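Putative oxidoreductase molybdopterin-binding subunit (PDB 4ZOH) binds a pterin cytosine dinucleotide cofactor as the molybdopterin-binding subunit of what is probably an aldehyde oxidase/xanthine dehydrogenase-type oxidoreductase. Local coordinates at residues Y22-T31 and E166-F174; K586-V597 and E649-K660. All coordinates share one frame; numbering follows the deposited sequence.

Contact 1: Y22-T31 and E166-F174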
loop_
_atom_site.group_PDB
_atom_site.type_symbol
_atom_site.label_atom_id
_atom_site.label_comp_id
_atom_site.label_asym_id
_atom_site.label_seq_id
_atom_site.Cartn_x
_atom_site.Cartn_y
_atom_site.Cartn_z
ATOM N N TYR A 22 -8.170 -6.316 4.720
ATOM C CA TYR A 22 -9.452 -5.612 4.761
ATOM C C TYR A 22 -9.075 -4.094 4.734
ATOM O O TYR A 22 -7.887 -3.738 4.901
ATOM C CB TYR A 22 -10.216 -5.945 6.044
ATOM C CG TYR A 22 -10.561 -7.390 6.125
ATOM C CD1 TYR A 22 -11.834 -7.842 5.794
ATOM C CD2 TYR A 22 -9.594 -8.333 6.594
ATOM C CE1 TYR A 22 -12.152 -9.240 5.907
ATOM C CE2 TYR A 22 -9.869 -9.721 6.713
ATOM C CZ TYR A 22 -11.124 -10.204 6.362
ATOM O OH TYR A 22 -11.390 -11.601 6.491
ATOM N N VAL A 23 -10.075 -3.236 4.552
ATOM C CA VAL A 23 -9.787 -1.802 4.292
ATOM C C VAL A 23 -8.880 -1.165 5.332
ATOM O O VAL A 23 -8.003 -0.378 4.973
ATOM C CB VAL A 23 -11.069 -0.952 3.989
ATOM C CG1 VAL A 23 -11.929 -0.740 5.215
ATOM C CG2 VAL A 23 -10.677 0.402 3.280
ATOM N N ASP A 24 -9.058 -1.507 6.627
ATOM C CA ASP A 24 -8.239 -0.855 7.649
ATOM C C ASP A 24 -6.825 -1.429 7.779
ATOM O O ASP A 24 -5.963 -0.836 8.483
ATOM C CB ASP A 24 -8.941 -0.815 9.025
ATOM C CG ASP A 24 -8.374 0.264 9.924
ATOM O OD1 ASP A 24 -7.919 1.285 9.346
ATOM O OD2 ASP A 24 -8.428 0.135 11.196
ATOM N N ASP A 25 -6.564 -2.515 7.027
ATOM C CA ASP A 25 -5.225 -3.079 6.949
ATOM C C ASP A 25 -4.381 -2.367 5.893
ATOM O O ASP A 25 -3.222 -2.776 5.653
ATOM C CB ASP A 25 -5.274 -4.564 6.572
ATOM C CG ASP A 25 -6.177 -5.383 7.507
ATOM O OD1 ASP A 25 -6.363 -5.027 8.683
ATOM O OD2 ASP A 25 -6.733 -6.337 6.980
ATOM N N ILE A 26 -4.990 -1.399 5.190
ATOM C CA ILE A 26 -4.304 -0.680 4.115
ATOM C C ILE A 26 -3.863 0.690 4.563
ATOM O O ILE A 26 -4.597 1.368 5.245
ATOM C CB ILE A 26 -5.141 -0.568 2.822
ATOM C CG1 ILE A 26 -5.669 -1.964 2.454
ATOM C CG2 ILE A 26 -4.238 -0.027 1.712
ATOM C CD1 ILE A 26 -6.783 -1.930 1.434
ATOM N N GLU A 27 -2.652 1.069 4.169
ATOM C CA GLU A 27 -2.053 2.350 4.525
ATOM C C GLU A 27 -1.408 2.964 3.281
ATOM O O GLU A 27 -0.860 2.255 2.460
ATOM C CB GLU A 27 -0.931 2.221 5.599
ATOM C CG GLU A 27 -1.382 1.843 6.992
ATOM C CD GLU A 27 -2.495 2.718 7.527
ATOM O OE1 GLU A 27 -2.593 3.892 7.135
ATOM O OE2 GLU A 27 -3.299 2.216 8.351
ATOM N N LEU A 28 -1.435 4.285 3.173
ATOM C CA LEU A 28 -0.637 4.963 2.176
ATOM C C LEU A 28 0.252 6.022 2.899
ATOM O O LEU A 28 -0.022 6.384 4.062
ATOM C CB LEU A 28 -1.602 5.608 1.185
ATOM C CG LEU A 28 -2.228 4.610 0.217
ATOM C CD1 LEU A 28 -3.452 5.222 -0.485
ATOM C CD2 LEU A 28 -1.228 3.938 -0.756
ATOM N N PRO A 29 1.303 6.529 2.239
ATOM C CA PRO A 29 2.202 7.542 2.885
ATOM C C PRO A 29 1.391 8.796 3.282
ATOM O O PRO A 29 0.588 9.265 2.490
ATOM C CB PRO A 29 3.160 7.936 1.741
ATOM C CG PRO A 29 3.100 6.801 0.738
ATOM C CD PRO A 29 1.662 6.318 0.807
ATOM N N GLY A 30 1.607 9.307 4.486
ATOM C CA GLY A 30 0.883 10.459 5.015
ATOM C C GLY A 30 -0.614 10.335 5.222
ATOM O O GLY A 30 -1.289 11.337 5.301
ATOM N N THR A 31 -1.139 9.122 5.332
ATOM C CA THR A 31 -2.574 8.908 5.512
ATOM C C THR A 31 -3.077 9.647 6.737
ATOM O O THR A 31 -2.470 9.550 7.789
ATOM C CB THR A 31 -2.888 7.395 5.681
ATOM O OG1 THR A 31 -2.593 6.710 4.428
ATOM C CG2 THR A 31 -4.378 7.236 6.022
ATOM N N GLU A 166 -17.013 -6.800 10.467
ATOM C CA GLU A 166 -16.282 -5.601 10.014
ATOM C C GLU A 166 -17.303 -4.505 9.625
ATOM O O GLU A 166 -18.184 -4.706 8.732
ATOM C CB GLU A 166 -15.356 -5.859 8.778
ATOM C CG GLU A 166 -14.461 -4.648 8.432
ATOM C CD GLU A 166 -14.141 -4.504 6.952
ATOM O OE1 GLU A 166 -13.213 -3.730 6.600
ATOM O OE2 GLU A 166 -14.790 -5.146 6.078
ATOM N N THR A 167 -17.151 -3.346 10.249
ATOM C CA THR A 167 -17.900 -2.114 9.843
ATOM C C THR A 167 -17.541 -1.640 8.462
ATOM O O THR A 167 -16.676 -2.209 7.816
ATOM C CB THR A 167 -17.660 -0.944 10.773
ATOM O OG1 THR A 167 -16.292 -0.553 10.687
ATOM C CG2 THR A 167 -17.970 -1.318 12.261
ATOM N N ARG A 168 -18.314 -0.663 7.972
ATOM C CA ARG A 168 -17.931 0.122 6.792
ATOM C C ARG A 168 -16.533 0.635 7.031
ATOM O O ARG A 168 -16.031 0.627 8.174
ATOM C CB ARG A 168 -18.912 1.341 6.636
ATOM C CG ARG A 168 -20.340 0.884 6.303
ATOM C CD ARG A 168 -21.371 1.996 6.586
ATOM N NE ARG A 168 -21.222 2.502 7.940
ATOM C CZ ARG A 168 -21.633 3.694 8.375
ATOM N NH1 ARG A 168 -21.377 4.012 9.638
ATOM N NH2 ARG A 168 -22.332 4.516 7.560
ATOM N N GLY A 169 -15.920 1.161 5.978
ATOM C CA GLY A 169 -14.604 1.828 6.158
ATOM C C GLY A 169 -14.105 2.123 4.779
ATOM O O GLY A 169 -14.503 1.442 3.784
ATOM N N ALA A 170 -13.208 3.090 4.684
ATOM C CA ALA A 170 -12.775 3.516 3.361
ATOM C C ALA A 170 -11.490 4.310 3.453
ATOM O O ALA A 170 -11.116 4.816 4.550
ATOM C CB ALA A 170 -13.849 4.352 2.669
ATOM N N LEU A 171 -10.802 4.317 2.309
ATOM C CA LEU A 171 -9.514 4.962 2.179
ATOM C C LEU A 171 -9.466 5.636 0.814
ATOM O O LEU A 171 -9.606 4.953 -0.196
ATOM C CB LEU A 171 -8.341 3.946 2.290
ATOM C CG LEU A 171 -6.924 4.476 2.064
ATOM C CD1 LEU A 171 -6.494 5.586 3.065
ATOM C CD2 LEU A 171 -5.912 3.290 2.066
ATOM N N ALA A 172 -9.261 6.956 0.810
ATOM C CA ALA A 172 -9.420 7.751 -0.432
ATOM C C ALA A 172 -8.168 8.591 -0.713
ATOM O O ALA A 172 -7.606 9.189 0.180
ATOM C CB ALA A 172 -10.635 8.652 -0.316
ATOM N N TYR A 173 -7.738 8.585 -1.968
ATOM C CA TYR A 173 -6.505 9.234 -2.334
ATOM C C TYR A 173 -6.631 9.798 -3.733
ATOM O O TYR A 173 -6.868 9.060 -4.684
ATOM C CB TYR A 173 -5.311 8.261 -2.306
ATOM C CG TYR A 173 -4.080 8.968 -2.715
ATOM C CD1 TYR A 173 -3.690 10.136 -2.044
ATOM C CD2 TYR A 173 -3.320 8.520 -3.803
ATOM C CE1 TYR A 173 -2.560 10.849 -2.411
ATOM C CE2 TYR A 173 -2.170 9.205 -4.196
ATOM C CZ TYR A 173 -1.795 10.372 -3.489
ATOM O OH TYR A 173 -0.676 11.063 -3.844
ATOM N N PHE A 174 -6.437 11.117 -3.858
ATOM C CA PHE A 174 -6.540 11.753 -5.202
ATOM C C PHE A 174 -5.136 12.251 -5.505
ATOM O O PHE A 174 -4.574 13.007 -4.680
ATOM C CB PHE A 174 -7.583 12.903 -5.105
ATOM C CG PHE A 174 -7.759 13.674 -6.367
ATOM C CD1 PHE A 174 -8.207 13.024 -7.532
ATOM C CD2 PHE A 174 -7.412 15.042 -6.421
ATOM C CE1 PHE A 174 -8.323 13.724 -8.741
ATOM C CE2 PHE A 174 -7.530 15.750 -7.617
ATOM C CZ PHE A 174 -8.006 15.103 -8.777
HETATM O O HOH W 1 -12.713 -3.951 3.953
HETATM O O HOH W 2 -10.868 -3.277 8.047
#
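Val23 packs on Glu166, Gly169 and Ala170, its two methyls dividing the work. CG1 occupies the cramped rotamer position between its own backbone N and carbonyl carbon (chi1 71°), which sets it between the Glu166 carboxylate and the Gly169 backbone, 3.5 Å from Glu166 OE1 and 3.6 Å from Gly169 C. Gly169, with no side chain, lets the methyl come this close. CG2 is turned the other way, onto the backbone of Ala170, with its CA 3.8 Å away. Replacing Val23 by an alanine would probably open a gap over Gly169 and Ala170 and lose the methyl packed beside Glu166 OE1. The Glu166 carboxylate stands steeply against the Tyr22 ring, their planes 76° apart. Glu166 OE1 receives protons from two waters, which in turn accept from Val23 N and Asp24 N, while OE2 is held by Gly212 N and Ser184 OG.

The segments thus join the loop ahead of strand 32-38, in the a/b hammerhead family region, to strand 170-174 of the first molybdopterin-binding region; both strands belong to one mixed sheet, with 239-241 between them. Leu171 rises from this sheet with CG anti to the backbone N (chi1 175°), and its forked end is received by three loop side chains. CD2 lies 3.7 Å from Ile26 CG2 and also meets Leu28 CD1, whereas CD1 touches Thr31 CG2 at 4.0 Å, the two side chains crossing at about a right angle. Leu28 CD1 reaches on to Tyr173 CB, also at 4.0 Å. The type II turn from Leu28 to Thr31 is closed by Thr31 N and OG1, both bonded to Leu28 O from the same face of its carbonyl plane.

Contact 2: K586-V597 and E649-K660; sequences KKYVAVDDVGTV and EKIDWYYEILGK. With MCN (pterin cytosine dinucleotide), chain D.
Asp592 OD2 accepts the indole N-H of Trp653 (NE1 to OD2, 2.8 Å); it lies in the indole plane but is met on the anti side, 32° out of the carboxylate plane, while Asp592 OD1 is bonded to His571 NE2. The pair sits on neighbouring parallel strands, 586-593 and 651-655, the latter an edge strand of the mixed sheet within this chain; helix 600-619, between them in sequence, packs on the face of Tyr588 and Trp653, making a beta-alpha-beta crossover. Six backbone bonds join the two segments, from Tyr588 N to Lys650 O through Glu656 N to Asp592 O. At the end of its strand Asp593, its CG anti to the backbone N (chi1 179°), reaches across: OD2 takes Leu658 N at 3.0 Å and, weakly, Gly659 N. OD1 accepts Gly595 N in an Asx turn, shaping the loop that presents Thr596 O to N4 of the cofactor's cytosine at 2.8 Å; Val594 O bonds N4 weakly.

On the face of Val589 and Val591, the Tyr654 ring turns its edge to Val589 CG1, 3.9 Å from CE2. On the other, Ala590 CB meets the indole edge, and Val597 CG2 lies over the Tyr655 ring in a CH-pi contact, 3.8 Å from its centroid.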
loop_
_atom_site.group_PDB
_atom_site.type_symbol
_atom_site.label_atom_id
_atom_site.label_comp_id
_atom_site.label_asym_id
_atom_site.label_seq_id
_atom_site.Cartn_x
_atom_site.Cartn_y
_atom_site.Cartn_z
ATOM N N LYS A 586 -33.824 -27.224 19.491
ATOM C CA LYS A 586 -33.214 -28.579 19.511
ATOM C C LYS A 586 -32.758 -29.063 18.206
ATOM O O LYS A 586 -31.662 -29.690 18.079
ATOM C CB LYS A 586 -34.249 -29.585 20.000
ATOM C CG LYS A 586 -34.624 -29.370 21.455
ATOM C CD LYS A 586 -33.406 -29.064 22.334
ATOM C CE LYS A 586 -33.838 -28.503 23.654
ATOM N NZ LYS A 586 -35.108 -27.775 23.371
ATOM N N LYS A 587 -33.618 -28.850 17.210
ATOM C CA LYS A 587 -33.344 -29.279 15.863
ATOM C C LYS A 587 -33.945 -28.343 14.879
ATOM O O LYS A 587 -34.998 -27.766 15.127
ATOM C CB LYS A 587 -33.954 -30.650 15.567
ATOM C CG LYS A 587 -33.217 -31.847 16.181
ATOM C CD LYS A 587 -33.558 -33.186 15.521
ATOM C CE LYS A 587 -33.501 -34.414 16.455
ATOM N NZ LYS A 587 -33.116 -34.160 17.883
ATOM N N TYR A 588 -33.294 -28.260 13.731
ATOM C CA TYR A 588 -33.775 -27.465 12.656
ATOM C C TYR A 588 -33.489 -28.285 11.437
ATOM O O TYR A 588 -32.367 -28.731 11.256
ATOM C CB TYR A 588 -33.012 -26.101 12.639
ATOM C CG TYR A 588 -33.634 -25.060 11.690
ATOM C CD1 TYR A 588 -34.425 -23.962 12.173
ATOM C CD2 TYR A 588 -33.439 -25.195 10.322
ATOM C CE1 TYR A 588 -34.982 -23.028 11.254
ATOM C CE2 TYR A 588 -33.998 -24.295 9.431
ATOM C CZ TYR A 588 -34.740 -23.214 9.895
ATOM O OH TYR A 588 -35.234 -22.430 8.877
ATOM N N VAL A 589 -34.497 -28.440 10.577
ATOM C CA VAL A 589 -34.298 -29.070 9.290
ATOM C C VAL A 589 -34.646 -28.101 8.144
ATOM O O VAL A 589 -35.686 -27.502 8.187
ATOM C CB VAL A 589 -35.181 -30.365 9.193
ATOM C CG1 VAL A 589 -35.109 -31.002 7.805
ATOM C CG2 VAL A 589 -34.791 -31.372 10.312
ATOM N N ALA A 590 -33.809 -28.032 7.110
ATOM C CA ALA A 590 -34.086 -27.195 5.933
ATOM C C ALA A 590 -34.133 -28.135 4.775
ATOM O O ALA A 590 -33.185 -28.942 4.543
ATOM C CB ALA A 590 -32.959 -26.164 5.692
ATOM N N VAL A 591 -35.211 -28.030 4.002
ATOM C CA VAL A 591 -35.198 -28.733 2.715
ATOM C C VAL A 591 -35.333 -27.696 1.631
ATOM O O VAL A 591 -36.386 -27.094 1.541
ATOM C CB VAL A 591 -36.325 -29.813 2.640
ATOM C CG1 VAL A 591 -36.281 -30.477 1.260
ATOM C CG2 VAL A 591 -36.102 -30.869 3.722
ATOM N N ASP A 592 -34.332 -27.522 0.771
ATOM C CA ASP A 592 -34.362 -26.439 -0.230
ATOM C C ASP A 592 -34.290 -26.932 -1.664
ATOM O O ASP A 592 -33.625 -27.937 -1.986
ATOM C CB ASP A 592 -33.172 -25.480 -0.012
ATOM C CG ASP A 592 -33.237 -24.710 1.326
ATOM O OD1 ASP A 592 -34.319 -24.396 1.844
ATOM O OD2 ASP A 592 -32.149 -24.436 1.909
ATOM N N ASP A 593 -34.910 -26.204 -2.576
ATOM C CA ASP A 593 -34.622 -26.513 -3.965
ATOM C C ASP A 593 -34.070 -25.242 -4.595
ATOM O O ASP A 593 -34.812 -24.282 -4.833
ATOM C CB ASP A 593 -35.853 -27.045 -4.715
ATOM C CG ASP A 593 -35.570 -27.348 -6.203
ATOM O OD1 ASP A 593 -34.457 -27.026 -6.710
ATOM O OD2 ASP A 593 -36.463 -27.891 -6.913
ATOM N N VAL A 594 -32.768 -25.253 -4.852
ATOM C CA VAL A 594 -32.081 -24.078 -5.388
ATOM C C VAL A 594 -31.509 -24.331 -6.754
ATOM O O VAL A 594 -30.515 -23.680 -7.182
ATOM C CB VAL A 594 -31.013 -23.477 -4.401
ATOM C CG1 VAL A 594 -31.702 -22.794 -3.227
ATOM C CG2 VAL A 594 -29.983 -24.526 -3.934
ATOM N N GLY A 595 -32.164 -25.234 -7.492
ATOM C CA GLY A 595 -31.658 -25.593 -8.817
ATOM C C GLY A 595 -30.373 -26.410 -8.690
ATOM O O GLY A 595 -30.096 -26.979 -7.607
ATOM N N THR A 596 -29.590 -26.494 -9.783
ATOM C CA THR A 596 -28.227 -27.059 -9.699
ATOM C C THR A 596 -27.437 -26.478 -8.515
ATOM O O THR A 596 -27.344 -25.235 -8.394
ATOM C CB THR A 596 -27.473 -26.840 -10.996
ATOM O OG1 THR A 596 -28.382 -27.073 -12.072
ATOM C CG2 THR A 596 -26.210 -27.789 -11.117
ATOM N N VAL A 597 -26.925 -27.355 -7.633
ATOM C CA VAL A 597 -26.059 -26.930 -6.554
ATOM C C VAL A 597 -24.624 -27.009 -7.060
ATOM O O VAL A 597 -24.113 -28.087 -7.387
ATOM C CB VAL A 597 -26.294 -27.705 -5.247
ATOM C CG1 VAL A 597 -25.376 -27.197 -4.131
ATOM C CG2 VAL A 597 -27.741 -27.554 -4.784
ATOM N N GLU A 649 -28.829 -26.923 18.340
ATOM C CA GLU A 649 -27.871 -28.006 18.560
ATOM C C GLU A 649 -27.441 -28.685 17.272
ATOM O O GLU A 649 -26.289 -29.023 17.105
ATOM C CB GLU A 649 -28.521 -29.000 19.502
ATOM C CG GLU A 649 -29.135 -28.308 20.711
ATOM C CD GLU A 649 -29.616 -29.268 21.769
ATOM O OE1 GLU A 649 -30.306 -28.771 22.700
ATOM O OE2 GLU A 649 -29.307 -30.494 21.679
ATOM N N LYS A 650 -28.364 -28.822 16.323
ATOM C CA LYS A 650 -28.038 -29.312 15.023
ATOM C C LYS A 650 -28.934 -28.683 13.959
ATOM O O LYS A 650 -30.137 -28.494 14.188
ATOM C CB LYS A 650 -28.214 -30.843 15.030
ATOM C CG LYS A 650 -27.827 -31.530 13.754
ATOM C CD LYS A 650 -26.408 -31.280 13.283
ATOM C CE LYS A 650 -26.046 -32.379 12.282
ATOM N NZ LYS A 650 -25.249 -31.754 11.212
ATOM N N ILE A 651 -28.350 -28.387 12.799
ATOM C CA ILE A 651 -29.114 -27.927 11.673
ATOM C C ILE A 651 -28.780 -28.888 10.573
ATOM O O ILE A 651 -27.613 -28.987 10.165
ATOM C CB ILE A 651 -28.640 -26.507 11.218
ATOM C CG1 ILE A 651 -28.897 -25.464 12.307
ATOM C CG2 ILE A 651 -29.327 -26.104 9.919
ATOM C CD1 ILE A 651 -28.421 -24.058 11.966
ATOM N N ASP A 652 -29.781 -29.608 10.073
ATOM C CA ASP A 652 -29.556 -30.485 8.923
ATOM C C ASP A 652 -30.076 -29.798 7.678
ATOM O O ASP A 652 -31.237 -29.385 7.622
ATOM C CB ASP A 652 -30.323 -31.815 9.110
ATOM C CG ASP A 652 -29.815 -32.631 10.311
ATOM O OD1 ASP A 652 -28.637 -32.550 10.643
ATOM O OD2 ASP A 652 -30.628 -33.335 10.934
ATOM N N TRP A 653 -29.232 -29.736 6.667
ATOM C CA TRP A 653 -29.583 -29.141 5.434
ATOM C C TRP A 653 -29.656 -30.193 4.338
ATOM O O TRP A 653 -28.712 -30.958 4.132
ATOM C CB TRP A 653 -28.547 -28.044 5.083
ATOM C CG TRP A 653 -28.869 -27.385 3.745
ATOM C CD1 TRP A 653 -29.890 -26.466 3.494
ATOM C CD2 TRP A 653 -28.194 -27.578 2.502
ATOM N NE1 TRP A 653 -29.858 -26.080 2.179
ATOM C CE2 TRP A 653 -28.847 -26.750 1.539
ATOM C CE3 TRP A 653 -27.096 -28.367 2.093
ATOM C CZ2 TRP A 653 -28.434 -26.683 0.226
ATOM C CZ3 TRP A 653 -26.714 -28.327 0.793
ATOM C CH2 TRP A 653 -27.377 -27.487 -0.154
ATOM N N TYR A 654 -30.782 -30.210 3.633
ATOM C CA TYR A 654 -30.959 -31.055 2.432
ATOM C C TYR A 654 -31.393 -30.271 1.158
ATOM O O TYR A 654 -32.116 -29.274 1.221
ATOM C CB TYR A 654 -31.991 -32.173 2.685
ATOM C CG TYR A 654 -31.757 -32.931 3.966
ATOM C CD1 TYR A 654 -30.863 -34.043 3.997
ATOM C CD2 TYR A 654 -32.434 -32.570 5.137
ATOM C CE1 TYR A 654 -30.684 -34.787 5.205
ATOM C CE2 TYR A 654 -32.252 -33.272 6.330
ATOM C CZ TYR A 654 -31.371 -34.390 6.353
ATOM O OH TYR A 654 -31.169 -35.052 7.536
ATOM N N TYR A 655 -30.959 -30.723 0.003
ATOM C CA TYR A 655 -31.468 -30.090 -1.189
ATOM C C TYR A 655 -32.079 -31.108 -2.132
ATOM O O TYR A 655 -31.718 -32.268 -2.043
ATOM C CB TYR A 655 -30.393 -29.291 -1.874
ATOM C CG TYR A 655 -29.220 -30.086 -2.399
ATOM C CD1 TYR A 655 -29.121 -30.410 -3.760
ATOM C CD2 TYR A 655 -28.170 -30.477 -1.531
ATOM C CE1 TYR A 655 -28.010 -31.108 -4.240
ATOM C CE2 TYR A 655 -27.070 -31.180 -1.985
ATOM C CZ TYR A 655 -26.995 -31.507 -3.322
ATOM O OH TYR A 655 -25.875 -32.188 -3.744
ATOM N N GLU A 656 -33.010 -30.657 -2.981
ATOM C CA GLU A 656 -33.559 -31.472 -4.086
ATOM C C GLU A 656 -33.468 -30.631 -5.322
ATOM O O GLU A 656 -33.718 -29.428 -5.245
ATOM C CB GLU A 656 -35.024 -31.852 -3.839
ATOM C CG GLU A 656 -35.300 -32.510 -2.479
ATOM C CD GLU A 656 -34.903 -34.008 -2.410
ATOM O OE1 GLU A 656 -34.907 -34.704 -3.456
ATOM O OE2 GLU A 656 -34.603 -34.499 -1.288
ATOM N N ILE A 657 -33.072 -31.223 -6.442
ATOM C CA ILE A 657 -33.062 -30.514 -7.687
ATOM C C ILE A 657 -34.257 -30.985 -8.530
ATOM O O ILE A 657 -34.128 -31.926 -9.341
ATOM C CB ILE A 657 -31.727 -30.725 -8.412
ATOM C CG1 ILE A 657 -30.568 -30.415 -7.460
ATOM C CG2 ILE A 657 -31.703 -29.980 -9.757
ATOM C CD1 ILE A 657 -29.191 -30.843 -7.963
ATOM N N LEU A 658 -35.406 -30.332 -8.328
ATOM C CA LEU A 658 -36.647 -30.581 -9.134
ATOM C C LEU A 658 -36.833 -29.465 -10.182
ATOM O O LEU A 658 -37.447 -29.664 -11.233
ATOM C CB LEU A 658 -37.869 -30.581 -8.205
ATOM C CG LEU A 658 -37.741 -31.360 -6.888
ATOM C CD1 LEU A 658 -38.979 -31.221 -6.020
ATOM C CD2 LEU A 658 -37.440 -32.850 -7.224
ATOM N N GLY A 659 -36.307 -28.278 -9.898
ATOM C CA GLY A 659 -36.434 -27.121 -10.805
ATOM C C GLY A 659 -35.110 -26.384 -10.917
ATOM O O GLY A 659 -34.639 -25.866 -9.921
ATOM N N LYS A 660 -34.493 -26.428 -12.105
ATOM C CA LYS A 660 -33.327 -25.602 -12.488
ATOM C C LYS A 660 -33.753 -24.221 -13.019
ATOM O O LYS A 660 -34.917 -24.010 -13.435
ATOM C CB LYS A 660 -32.452 -26.294 -13.524
ATOM C CG LYS A 660 -31.845 -27.639 -13.075
ATOM C CD LYS A 660 -31.310 -28.431 -14.259
ATOM C CE LYS A 660 -30.367 -27.640 -15.153
ATOM N NZ LYS A 660 -30.139 -28.264 -16.500
HETATM N N1 MCN D . -24.364 -21.840 -4.171
HETATM C C2 MCN D . -24.263 -23.035 -4.864
HETATM N N3 MCN D . -25.299 -23.510 -5.625
HETATM C C4 MCN D . -26.471 -22.765 -5.679
HETATM C C5 MCN D . -26.588 -21.562 -4.985
HETATM C C6 MCN D . -25.514 -21.074 -4.238
HETATM O O2 MCN D . -23.244 -23.733 -4.849
HETATM N N4 MCN D . -27.455 -23.235 -6.415
HETATM C "C1'" MCN D . -23.195 -21.403 -3.405
HETATM C C2D MCN D . -22.325 -20.493 -4.276
HETATM O "O2'" MCN D . -21.310 -21.181 -4.942
HETATM C "C3'" MCN D . -21.661 -19.606 -3.257
HETATM C C4D MCN D . -22.832 -19.296 -2.420
HETATM O O4D MCN D . -23.578 -20.586 -2.324
HETATM O "O3'" MCN D . -20.693 -20.253 -2.506
HETATM C "C5'" MCN D . -23.375 -18.247 -3.372
HETATM O "O5'" MCN D . -24.613 -17.930 -3.090
HETATM P PA MCN D . -25.554 -17.062 -4.090
HETATM O O1A MCN D . -25.160 -16.892 -5.473
HETATM O O2A MCN D . -26.860 -17.707 -3.719
HETATM O O3A MCN D . -25.489 -15.647 -3.173
HETATM P PB MCN D . -24.302 -14.570 -3.367
HETATM O O1B MCN D . -24.732 -13.617 -4.470
HETATM O O2B MCN D . -22.952 -15.121 -3.513
HETATM O O3B MCN D . -24.370 -13.912 -1.987
HETATM C C10 MCN D . -25.214 -12.771 -1.675
HETATM C "C9'" MCN D . -25.998 -13.020 -0.409
HETATM C "C8'" MCN D . -26.644 -11.840 0.093
HETATM S "S8'" MCN D . -27.720 -10.916 -0.946
HETATM C "C7'" MCN D . -26.560 -11.460 1.398
HETATM S "S7'" MCN D . -27.470 -10.084 2.076
HETATM C "C6'" MCN D . -25.824 -12.231 2.381
HETATM C C7 MCN D . -25.574 -13.683 1.854
HETATM O "O9'" MCN D . -25.080 -13.560 0.536
HETATM N "N5'" MCN D . -24.598 -11.575 2.831
HETATM C C4A MCN D . -23.460 -12.279 3.274
HETATM N "N8'" MCN D . -24.547 -14.367 2.698
HETATM C C4B MCN D . -23.478 -13.703 3.222
HETATM N "N1'" MCN D . -22.459 -14.441 3.668
HETATM C "C2'" MCN D . -21.371 -13.830 4.131
HETATM N "N2'" MCN D . -20.375 -14.586 4.544
HETATM N "N3'" MCN D . -21.262 -12.403 4.225
HETATM C "C4'" MCN D . -22.341 -11.591 3.805
HETATM O "O4'" MCN D . -22.262 -10.332 3.897
HETATM O O HOH W 3 -35.869 -24.714 -7.720
HETATM O O HOH W 4 -31.452 -27.705 -5.245
#

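Overall arrangement
Contact 1 closes before contact 2 opens, so the two lie in series along the chain, on opposite sides of its centre. Their centres are 39 Å apart, their nearest atoms about 21 Å, and they share no sheet. In contact 1 a loop leading into strand 32-38 packs on strand 170-174 of the same mixed sheet; contact 2 lies in the sheet ending in 651-655. The cofactor relates them: the loop end of 586-597, Val594 to Val597, meets its cytosine, whereas the Glu166 side chain stays about 9 Å from it and Tyr22 about 7 Å from an iron-sulfur cluster. Contact 2 therefore contributes to the dinucleotide pocket, and contact 1 meets another protein chain through Tyr22 and Asp25.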